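IclR transcriptional regulator (Thermotoga maritima, PDB 1MKM) probably acts as a DNA-binding transcription factor of the IclR family, with a winged helix-turn-helix domain joined to a C-terminal regulatory domain that binds zinc. Local coordinates at residues I17-E28 against V53-P63; M92-L101 against D113-I121. All coordinates share one frame; numbering follows the deposited sequence.

Interaction 1 of 2, residues I17-E28 against V53-P63; sequences IVKNPGDVSVSE and VLRKKDKRYVP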
loop_
_atom_site.group_PDB
_atom_site.type_symbol
_atom_site.label_atom_id
_atom_site.label_comp_id
_atom_site.label_asym_id
_atom_site.label_seq_id
_atom_site.Cartn_x
_atom_site.Cartn_y
_atom_site.Cartn_z
ATOM N N ILE B 17 -23.961 -0.521 5.149
ATOM C CA ILE B 17 -22.576 -0.249 5.505
ATOM C C ILE B 17 -21.655 -1.250 4.821
ATOM O O ILE B 17 -20.525 -0.913 4.454
ATOM C CB ILE B 17 -22.386 -0.287 7.044
ATOM C CG1 ILE B 17 -23.328 0.739 7.694
ATOM C CG2 ILE B 17 -20.935 0.007 7.411
ATOM C CD1 ILE B 17 -23.286 0.742 9.191
ATOM N N VAL B 18 -22.144 -2.475 4.637
ATOM C CA VAL B 18 -21.361 -3.520 3.972
ATOM C C VAL B 18 -21.114 -3.201 2.502
ATOM O O VAL B 18 -20.002 -3.394 2.004
ATOM C CB VAL B 18 -22.056 -4.905 4.022
ATOM C CG1 VAL B 18 -21.635 -5.738 2.818
ATOM C CG2 VAL B 18 -21.664 -5.653 5.282
ATOM N N LYS B 19 -22.147 -2.723 1.808
ATOM C CA LYS B 19 -22.014 -2.422 0.386
ATOM C C LYS B 19 -21.569 -0.994 0.124
ATOM O O LYS B 19 -21.401 -0.598 -1.025
ATOM C CB LYS B 19 -23.331 -2.695 -0.356
ATOM C CG LYS B 19 -23.894 -4.130 -0.206
ATOM C CD LYS B 19 -22.894 -5.227 -0.627
ATOM C CE LYS B 19 -23.463 -6.658 -0.397
ATOM N NZ LYS B 19 -22.547 -7.793 -0.778
ATOM N N ASN B 20 -21.360 -0.226 1.187
ATOM C CA ASN B 20 -20.942 1.158 1.037
ATOM C C ASN B 20 -19.429 1.333 0.879
ATOM O O ASN B 20 -18.643 0.932 1.744
ATOM C CB ASN B 20 -21.419 1.981 2.232
ATOM C CG ASN B 20 -21.144 3.459 2.061
ATOM O OD1 ASN B 20 -21.601 4.079 1.099
ATOM N ND2 ASN B 20 -20.394 4.035 2.997
ATOM N N PRO B 21 -18.999 1.909 -0.252
ATOM C CA PRO B 21 -17.567 2.124 -0.471
ATOM C C PRO B 21 -17.102 3.185 0.525
ATOM O O PRO B 21 -17.651 4.284 0.563
ATOM C CB PRO B 21 -17.516 2.628 -1.908
ATOM C CG PRO B 21 -18.690 1.944 -2.547
ATOM C CD PRO B 21 -19.757 2.126 -1.495
ATOM N N GLY B 22 -16.099 2.866 1.334
ATOM C CA GLY B 22 -15.636 3.837 2.312
ATOM C C GLY B 22 -16.299 3.649 3.671
ATOM O O GLY B 22 -16.509 2.514 4.104
ATOM N N ASP B 23 -16.627 4.748 4.351
ATOM C CA ASP B 23 -17.260 4.660 5.675
ATOM C C ASP B 23 -18.500 5.538 5.841
ATOM O O ASP B 23 -18.924 6.211 4.900
ATOM C CB ASP B 23 -16.247 5.009 6.759
ATOM C CG ASP B 23 -15.687 6.387 6.588
ATOM O OD1 ASP B 23 -14.647 6.683 7.212
ATOM O OD2 ASP B 23 -16.299 7.171 5.826
ATOM N N VAL B 24 -19.066 5.538 7.046
ATOM C CA VAL B 24 -20.273 6.312 7.318
ATOM C C VAL B 24 -20.354 6.815 8.771
ATOM O O VAL B 24 -19.993 6.103 9.706
ATOM C CB VAL B 24 -21.534 5.451 7.014
ATOM C CG1 VAL B 24 -21.724 4.420 8.099
ATOM C CG2 VAL B 24 -22.763 6.327 6.881
ATOM N N SER B 25 -20.853 8.037 8.948
ATOM C CA SER B 25 -20.993 8.651 10.274
ATOM C C SER B 25 -22.382 8.408 10.830
ATOM O O SER B 25 -23.320 8.169 10.071
ATOM C CB SER B 25 -20.794 10.158 10.185
ATOM O OG SER B 25 -21.858 10.750 9.455
ATOM N N VAL B 26 -22.516 8.481 12.152
ATOM C CA VAL B 26 -23.815 8.290 12.783
ATOM C C VAL B 26 -24.781 9.269 12.132
ATOM O O VAL B 26 -25.923 8.928 11.820
ATOM C CB VAL B 26 -23.771 8.591 14.302
ATOM C CG1 VAL B 26 -22.736 7.724 14.979
ATOM C CG2 VAL B 26 -23.454 10.055 14.539
ATOM N N SER B 27 -24.296 10.488 11.932
ATOM C CA SER B 27 -25.072 11.561 11.328
ATOM C C SER B 27 -25.638 11.164 9.974
ATOM O O SER B 27 -26.816 11.384 9.697
ATOM C CB SER B 27 -24.190 12.804 11.174
ATOM O OG SER B 27 -24.739 13.724 10.248
ATOM N N GLU B 28 -24.794 10.566 9.139
ATOM C CA GLU B 28 -25.183 10.155 7.795
ATOM C C GLU B 28 -26.232 9.047 7.752
ATOM O O GLU B 28 -27.154 9.092 6.935
ATOM C CB GLU B 28 -23.932 9.748 7.019
ATOM C CG GLU B 28 -22.953 10.903 6.837
ATOM C CD GLU B 28 -21.613 10.462 6.282
ATOM O OE1 GLU B 28 -20.781 11.345 5.969
ATOM O OE2 GLU B 28 -21.390 9.237 6.164
ATOM N N VAL B 53 -19.779 -3.864 12.939
ATOM C CA VAL B 53 -19.229 -2.614 12.475
ATOM C C VAL B 53 -18.048 -2.201 13.341
ATOM O O VAL B 53 -17.945 -2.602 14.507
ATOM C CB VAL B 53 -20.313 -1.531 12.493
ATOM C CG1 VAL B 53 -19.718 -0.192 12.237
ATOM C CG2 VAL B 53 -21.349 -1.849 11.434
ATOM N N LEU B 54 -17.148 -1.414 12.761
ATOM C CA LEU B 54 -15.970 -0.932 13.479
ATOM C C LEU B 54 -16.037 0.578 13.531
ATOM O O LEU B 54 -16.325 1.229 12.519
ATOM C CB LEU B 54 -14.689 -1.363 12.757
ATOM C CG LEU B 54 -13.384 -1.215 13.547
ATOM C CD1 LEU B 54 -13.505 -1.979 14.862
ATOM C CD2 LEU B 54 -12.205 -1.752 12.710
ATOM N N ARG B 55 -15.800 1.157 14.700
ATOM C CA ARG B 55 -15.849 2.606 14.742
ATOM C C ARG B 55 -14.450 3.186 14.751
ATOM O O ARG B 55 -13.602 2.778 15.547
ATOM C CB ARG B 55 -16.660 3.135 15.935
ATOM C CG ARG B 55 -17.067 4.576 15.700
ATOM C CD ARG B 55 -17.988 5.152 16.758
ATOM N NE ARG B 55 -18.519 6.443 16.323
ATOM C CZ ARG B 55 -19.380 7.176 17.027
ATOM N NH1 ARG B 55 -19.808 6.754 18.211
ATOM N NH2 ARG B 55 -19.830 8.331 16.533
ATOM N N LYS B 56 -14.229 4.130 13.838
ATOM C CA LYS B 56 -12.949 4.805 13.665
ATOM C C LYS B 56 -12.669 5.856 14.733
ATOM O O LYS B 56 -13.580 6.319 15.435
ATOM C CB LYS B 56 -12.898 5.495 12.297
ATOM C CG LYS B 56 -13.056 4.587 11.087
ATOM C CD LYS B 56 -12.960 5.404 9.800
ATOM C CE LYS B 56 -12.944 4.513 8.566
ATOM N NZ LYS B 56 -12.580 5.253 7.322
ATOM N N LYS B 57 -11.399 6.241 14.839
ATOM C CA LYS B 57 -10.994 7.251 15.803
ATOM C C LYS B 57 -11.795 8.505 15.473
ATOM O O LYS B 57 -12.196 9.250 16.364
ATOM C CB LYS B 57 -9.491 7.524 15.696
ATOM C CG LYS B 57 -8.813 7.680 17.051
ATOM C CD LYS B 57 -7.291 7.743 16.948
ATOM C CE LYS B 57 -6.813 9.058 16.346
ATOM N NZ LYS B 57 -7.219 10.232 17.166
ATOM N N ASP B 58 -12.046 8.716 14.184
ATOM C CA ASP B 58 -12.822 9.866 13.733
ATOM C C ASP B 58 -14.326 9.643 13.884
ATOM O O ASP B 58 -15.129 10.387 13.321
ATOM C CB ASP B 58 -12.488 10.182 12.275
ATOM C CG ASP B 58 -12.287 8.936 11.445
ATOM O OD1 ASP B 58 -11.283 8.225 11.677
ATOM O OD2 ASP B 58 -13.133 8.667 10.566
ATOM N N LYS B 59 -14.692 8.619 14.647
ATOM C CA LYS B 59 -16.090 8.273 14.885
ATOM C C LYS B 59 -16.922 7.855 13.658
ATOM O O LYS B 59 -18.146 7.698 13.752
ATOM C CB LYS B 59 -16.786 9.410 15.637
ATOM C CG LYS B 59 -16.426 9.453 17.121
ATOM C CD LYS B 59 -17.343 10.383 17.902
ATOM C CE LYS B 59 -17.114 10.255 19.401
ATOM N NZ LYS B 59 -18.010 11.143 20.194
ATOM N N ARG B 60 -16.256 7.673 12.517
ATOM C CA ARG B 60 -16.917 7.229 11.290
ATOM C C ARG B 60 -16.926 5.701 11.371
ATOM O O ARG B 60 -16.078 5.110 12.045
ATOM C CB ARG B 60 -16.136 7.683 10.058
ATOM C CG ARG B 60 -15.870 9.173 10.015
ATOM C CD ARG B 60 -17.051 9.939 9.482
ATOM N NE ARG B 60 -17.247 9.659 8.068
ATOM C CZ ARG B 60 -18.122 10.299 7.304
ATOM N NH1 ARG B 60 -18.879 11.259 7.825
ATOM N NH2 ARG B 60 -18.241 9.980 6.020
ATOM N N TYR B 61 -17.864 5.069 10.668
ATOM C CA TYR B 61 -18.021 3.617 10.713
ATOM C C TYR B 61 -17.579 2.784 9.501
ATOM O O TYR B 61 -17.796 3.147 8.350
ATOM C CB TYR B 61 -19.478 3.272 11.012
ATOM C CG TYR B 61 -19.960 3.659 12.396
ATOM C CD1 TYR B 61 -20.490 4.926 12.648
ATOM C CD2 TYR B 61 -19.919 2.741 13.441
ATOM C CE1 TYR B 61 -20.977 5.262 13.916
ATOM C CE2 TYR B 61 -20.400 3.064 14.707
ATOM C CZ TYR B 61 -20.930 4.320 14.936
ATOM O OH TYR B 61 -21.436 4.610 16.174
ATOM N N VAL B 62 -17.009 1.628 9.807
ATOM C CA VAL B 62 -16.528 0.701 8.802
ATOM C C VAL B 62 -16.971 -0.700 9.209
ATOM O O VAL B 62 -17.146 -0.985 10.394
ATOM C CB VAL B 62 -14.981 0.808 8.706
ATOM C CG1 VAL B 62 -14.344 -0.548 8.717
ATOM C CG2 VAL B 62 -14.599 1.582 7.457
ATOM N N PRO B 63 -17.184 -1.590 8.232
ATOM C CA PRO B 63 -17.610 -2.947 8.588
ATOM C C PRO B 63 -16.635 -3.696 9.492
ATOM O O PRO B 63 -15.417 -3.580 9.355
ATOM C CB PRO B 63 -17.806 -3.630 7.226
ATOM C CG PRO B 63 -16.949 -2.831 6.300
ATOM C CD PRO B 63 -17.137 -1.417 6.772
#

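Interaction 2 of 2, residues M92-L101 against D113-I121; sequences MKRTGETVHL and DKVEGEQSI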
loop_
_atom_site.group_PDB
_atom_site.type_symbol
_atom_site.label_atom_id
_atom_site.label_comp_id
_atom_site.label_asym_id
_atom_site.label_seq_id
_atom_site.Cartn_x
_atom_site.Cartn_y
_atom_site.Cartn_z
ATOM N N MET B 92 -5.756 -24.268 -10.886
ATOM C CA MET B 92 -5.443 -22.907 -11.297
ATOM C C MET B 92 -3.969 -22.734 -11.677
ATOM O O MET B 92 -3.631 -21.969 -12.591
ATOM C CB MET B 92 -5.792 -21.929 -10.184
ATOM C CG MET B 92 -5.430 -20.483 -10.493
ATOM S SD MET B 92 -3.691 -20.044 -10.198
ATOM C CE MET B 92 -3.644 -20.166 -8.431
ATOM N N LYS B 93 -3.095 -23.442 -10.970
ATOM C CA LYS B 93 -1.668 -23.344 -11.234
ATOM C C LYS B 93 -1.273 -24.126 -12.475
ATOM O O LYS B 93 -0.244 -23.841 -13.091
ATOM C CB LYS B 93 -0.886 -23.828 -10.021
ATOM C CG LYS B 93 -1.178 -23.008 -8.791
ATOM C CD LYS B 93 -0.628 -23.670 -7.547
ATOM C CE LYS B 93 0.846 -23.401 -7.392
ATOM N NZ LYS B 93 1.082 -21.947 -7.207
ATOM N N ARG B 94 -2.098 -25.098 -12.852
ATOM C CA ARG B 94 -1.817 -25.898 -14.034
ATOM C C ARG B 94 -2.587 -25.448 -15.269
ATOM O O ARG B 94 -2.443 -26.043 -16.335
ATOM C CB ARG B 94 -2.094 -27.372 -13.756
ATOM C CG ARG B 94 -1.328 -27.887 -12.555
ATOM C CD ARG B 94 -1.319 -29.395 -12.495
ATOM N NE ARG B 94 -2.638 -29.964 -12.259
ATOM C CZ ARG B 94 -2.905 -31.263 -12.319
ATOM N NH1 ARG B 94 -1.942 -32.126 -12.615
ATOM N NH2 ARG B 94 -4.130 -31.699 -12.072
ATOM N N THR B 95 -3.399 -24.401 -15.133
ATOM C CA THR B 95 -4.147 -23.886 -16.275
ATOM C C THR B 95 -3.992 -22.377 -16.352
ATOM O O THR B 95 -4.051 -21.793 -17.442
ATOM C CB THR B 95 -5.648 -24.198 -16.185
ATOM O OG1 THR B 95 -6.222 -23.444 -15.110
ATOM C CG2 THR B 95 -5.881 -25.690 -15.963
ATOM N N GLY B 96 -3.791 -21.759 -15.184
ATOM C CA GLY B 96 -3.629 -20.318 -15.098
ATOM C C GLY B 96 -4.972 -19.614 -15.146
ATOM O O GLY B 96 -5.058 -18.383 -15.160
ATOM N N GLU B 97 -6.032 -20.413 -15.152
ATOM C CA GLU B 97 -7.384 -19.893 -15.227
ATOM C C GLU B 97 -8.091 -19.921 -13.882
ATOM O O GLU B 97 -7.758 -20.724 -13.004
ATOM C CB GLU B 97 -8.190 -20.716 -16.234
ATOM C CG GLU B 97 -7.526 -20.861 -17.589
ATOM C CD GLU B 97 -7.164 -19.530 -18.184
ATOM O OE1 GLU B 97 -8.060 -18.670 -18.302
ATOM O OE2 GLU B 97 -5.981 -19.332 -18.538
ATOM N N THR B 98 -9.065 -19.026 -13.730
ATOM C CA THR B 98 -9.877 -18.948 -12.526
ATOM C C THR B 98 -10.679 -20.255 -12.450
ATOM O O THR B 98 -11.118 -20.786 -13.470
ATOM C CB THR B 98 -10.822 -17.740 -12.596
ATOM O OG1 THR B 98 -10.040 -16.541 -12.688
ATOM C CG2 THR B 98 -11.709 -17.669 -11.373
ATOM N N VAL B 99 -10.843 -20.765 -11.236
ATOM C CA VAL B 99 -11.548 -22.017 -10.966
ATOM C C VAL B 99 -12.719 -21.760 -10.013
ATOM O O VAL B 99 -12.562 -21.016 -9.049
ATOM C CB VAL B 99 -10.588 -23.017 -10.281
ATOM C CG1 VAL B 99 -11.291 -24.352 -10.002
ATOM C CG2 VAL B 99 -9.354 -23.209 -11.147
ATOM N N HIS B 100 -13.878 -22.363 -10.279
ATOM C CA HIS B 100 -15.043 -22.200 -9.409
ATOM C C HIS B 100 -15.542 -23.547 -8.937
ATOM O O HIS B 100 -15.313 -24.571 -9.578
ATOM C CB HIS B 100 -16.201 -21.502 -10.132
ATOM C CG HIS B 100 -15.906 -20.096 -10.540
ATOM N ND1 HIS B 100 -16.141 -19.017 -9.715
ATOM C CD2 HIS B 100 -15.387 -19.592 -11.684
ATOM C CE1 HIS B 100 -15.781 -17.906 -10.333
ATOM N NE2 HIS B 100 -15.318 -18.226 -11.531
ATOM N N LEU B 101 -16.224 -23.536 -7.799
ATOM C CA LEU B 101 -16.818 -24.738 -7.233
ATOM C C LEU B 101 -18.191 -24.313 -6.753
ATOM O O LEU B 101 -18.303 -23.531 -5.801
ATOM C CB LEU B 101 -16.006 -25.261 -6.043
ATOM C CG LEU B 101 -16.654 -26.483 -5.370
ATOM C CD1 LEU B 101 -16.543 -27.654 -6.309
ATOM C CD2 LEU B 101 -15.994 -26.822 -4.022
ATOM N N ASP B 113 -16.464 -21.745 -3.292
ATOM C CA ASP B 113 -15.012 -21.599 -3.340
ATOM C C ASP B 113 -14.597 -21.066 -4.709
ATOM O O ASP B 113 -15.243 -21.342 -5.720
ATOM C CB ASP B 113 -14.305 -22.933 -3.084
ATOM C CG ASP B 113 -12.877 -22.749 -2.573
ATOM O OD1 ASP B 113 -12.237 -21.739 -2.917
ATOM O OD2 ASP B 113 -12.388 -23.622 -1.827
ATOM N N LYS B 114 -13.527 -20.286 -4.743
ATOM C CA LYS B 114 -13.053 -19.743 -6.002
ATOM C C LYS B 114 -11.564 -19.420 -5.913
ATOM O O LYS B 114 -11.104 -18.787 -4.953
ATOM C CB LYS B 114 -13.854 -18.476 -6.373
ATOM C CG LYS B 114 -13.400 -17.762 -7.647
ATOM C CD LYS B 114 -13.923 -16.328 -7.679
ATOM C CE LYS B 114 -13.703 -15.670 -9.032
ATOM N NZ LYS B 114 -14.161 -14.248 -9.063
ATOM N N VAL B 115 -10.805 -19.881 -6.901
ATOM C CA VAL B 115 -9.375 -19.590 -6.949
ATOM C C VAL B 115 -9.158 -18.645 -8.118
ATOM O O VAL B 115 -9.341 -19.039 -9.267
ATOM C CB VAL B 115 -8.513 -20.836 -7.227
ATOM C CG1 VAL B 115 -7.073 -20.395 -7.539
ATOM C CG2 VAL B 115 -8.529 -21.769 -6.054
ATOM N N GLU B 116 -8.756 -17.412 -7.835
ATOM C CA GLU B 116 -8.516 -16.453 -8.905
ATOM C C GLU B 116 -7.329 -16.879 -9.763
ATOM O O GLU B 116 -6.395 -17.525 -9.288
ATOM C CB GLU B 116 -8.268 -15.053 -8.337
ATOM C CG GLU B 116 -9.437 -14.468 -7.561
ATOM C CD GLU B 116 -9.249 -12.993 -7.246
ATOM O OE1 GLU B 116 -8.151 -12.622 -6.778
ATOM O OE2 GLU B 116 -10.196 -12.201 -7.459
ATOM N N GLY B 117 -7.384 -16.516 -11.037
ATOM C CA GLY B 117 -6.321 -16.853 -11.957
ATOM C C GLY B 117 -5.319 -15.715 -12.033
ATOM O O GLY B 117 -5.436 -14.686 -11.341
ATOM N N GLU B 118 -4.339 -15.904 -12.900
ATOM C CA GLU B 118 -3.269 -14.946 -13.103
ATOM C C GLU B 118 -3.718 -13.591 -13.629
ATOM O O GLU B 118 -3.091 -12.569 -13.334
ATOM C CB GLU B 118 -2.230 -15.574 -14.030
ATOM C CG GLU B 118 -1.609 -16.824 -13.415
ATOM C CD GLU B 118 -0.734 -17.600 -14.376
ATOM O OE1 GLU B 118 -0.083 -16.972 -15.243
ATOM O OE2 GLU B 118 -0.684 -18.841 -14.249
ATOM N N GLN B 119 -4.782 -13.578 -14.423
ATOM C CA GLN B 119 -5.298 -12.320 -14.965
ATOM C C GLN B 119 -6.766 -12.109 -14.573
ATOM O O GLN B 119 -7.510 -13.071 -14.363
ATOM C CB GLN B 119 -5.130 -12.288 -16.490
ATOM C CG GLN B 119 -4.709 -13.615 -17.097
ATOM C CD GLN B 119 -5.831 -14.639 -17.098
ATOM O OE1 GLN B 119 -6.809 -14.506 -17.844
ATOM N NE2 GLN B 119 -5.703 -15.667 -16.258
ATOM N N SER B 120 -7.161 -10.846 -14.438
ATOM C CA SER B 120 -8.542 -10.521 -14.082
ATOM C C SER B 120 -9.438 -10.877 -15.284
ATOM O O SER B 120 -9.074 -10.614 -16.437
ATOM C CB SER B 120 -8.668 -9.022 -13.785
ATOM O OG SER B 120 -7.652 -8.569 -12.902
ATOM N N ILE B 121 -10.589 -11.490 -15.034
ATOM C CA ILE B 121 -11.500 -11.834 -16.127
ATOM C C ILE B 121 -12.798 -11.058 -15.954
ATOM O O ILE B 121 -13.247 -10.843 -14.832
ATOM C CB ILE B 121 -11.787 -13.345 -16.172
ATOM C CG1 ILE B 121 -12.305 -13.838 -14.816
ATOM C CG2 ILE B 121 -10.507 -14.089 -16.594
ATOM C CD1 ILE B 121 -12.575 -15.351 -14.791
#

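Interaction 1 of 2, residues I17-E28 against V53-P63
Arg-60 reaches Glu-28 and Asp-23 across the contact, at the centre of a salt-bridge network. Its NH1 donates to Glu-28 OE1 at 2.7 Å, and NH2 adds a weak bond to the same oxygen. The carboxylate of Glu-28 stands almost upright on the guanidinium plane, 88° apart, so this is not a flat paired bridge. Asp-23 OD2 lies in the guanidinium plane and takes weak bonds from NE and NH2. The other Asp-23 oxygen, OD1, meets Lys-56 NZ at 2.5 Å from above the carboxylate plane. Bends at chi2 (-82°) and chi3 (-69°) fold Arg-60 back, so that the backbone N of Ser-25 lies over the centre of one guanidinium face.

The backbone makes a single antiparallel bridge between Val-24 and Tyr-61. Tyr-61 N donates to Val-24 O at 2.6 Å. Next to it, Ser-25 and Glu-28 form a capping box at the start of helix 26-32, in which Ser-25 N gives a 3.1 Å bond to Glu-28 OE2.

Apolar contacts complete the joint. Val-26 CG1 touches the edge of the Tyr-61 ring, and Arg-55 CG packs on one ring face. Ile-17 sends CD1 to Val-53 CG2 at 3.9 Å and CG2 to Pro-63 CD at 4.1 Å. Tyr-61 also packs on Met-44 of helix 37-50.

The contact ties the two-stranded wing to the helices of the winged helix-turn-helix domain. Glu-28 serves both the helix cap and Arg-60, so the charge network and the helix start are coupled.

Interaction 2 of 2, residues M92-L101 against D113-I121
Val-99 and Val-115 form a hydrogen-bonded antiparallel pair. Val-99 N donates to Val-115 O at 3.0 Å, and Val-115 N returns a bond of the same length to Val-99 O. Both are fairly straight, at 164° and 159°. The strands run close to antiparallel.

Side chains pack on both faces of the hairpin. With Val-99 on one face, Val-115 CG1 presses on Met-92 CB at 3.3 Å, a tight carbon contact. Met-92 CG stands anti to the backbone N (chi1 177°), and the chain then bends so that CE also reaches this methyl. On the other face the extended Lys-114 chain lies beside His-100, and its CE is 3.3 Å from His-100 CE1.

Beyond the strand pair, Thr-98 OG1 takes a weak bond from Gly-117 N at 3.1 Å. Ile-121 CD1 sits against the same threonine. Gly-96 O accepts a weak bond from Glu-118 N.

Further out, helix 79-93 packs its Leu-88 on Val-99 and Val-115. Lys-223 NZ forms a salt bridge with Glu-97 OE2 and a hydrogen bond with Gln-119 OE1, linking the two segments. The His-100 side chain lies about 6 Å from the bound zinc ion.

Strong backbone bonds therefore hold the hairpin at the valines, while weak ones join Thr-98 to Gly-117 and Gly-96 to Glu-118. Lys-114, its NZ held by Ser-125 OG, would limit movement of the His-100 ring near the zinc.

Overall arrangement
Interaction 1 lies in the winged helix-turn-helix domain and interaction 2 in the C-terminal domain. Their centres are about 33 Å apart, and they share no helix or strand. Interaction 1 is partly buried and joins a wing to helices through one backbone bridge, charged groups and a small apolar patch. Interaction 2 is more buried and closer to the centre of the chain. It depends on regular strand pairing and apolar packing, with no salt bridge between its own segments. Both lie beside the third subunit: Asn-20 in segment 17-28 bonds to Lys-93 of that subunit, and Ser-120 in segment 113-121 bonds to its Glu-194 and Val-124.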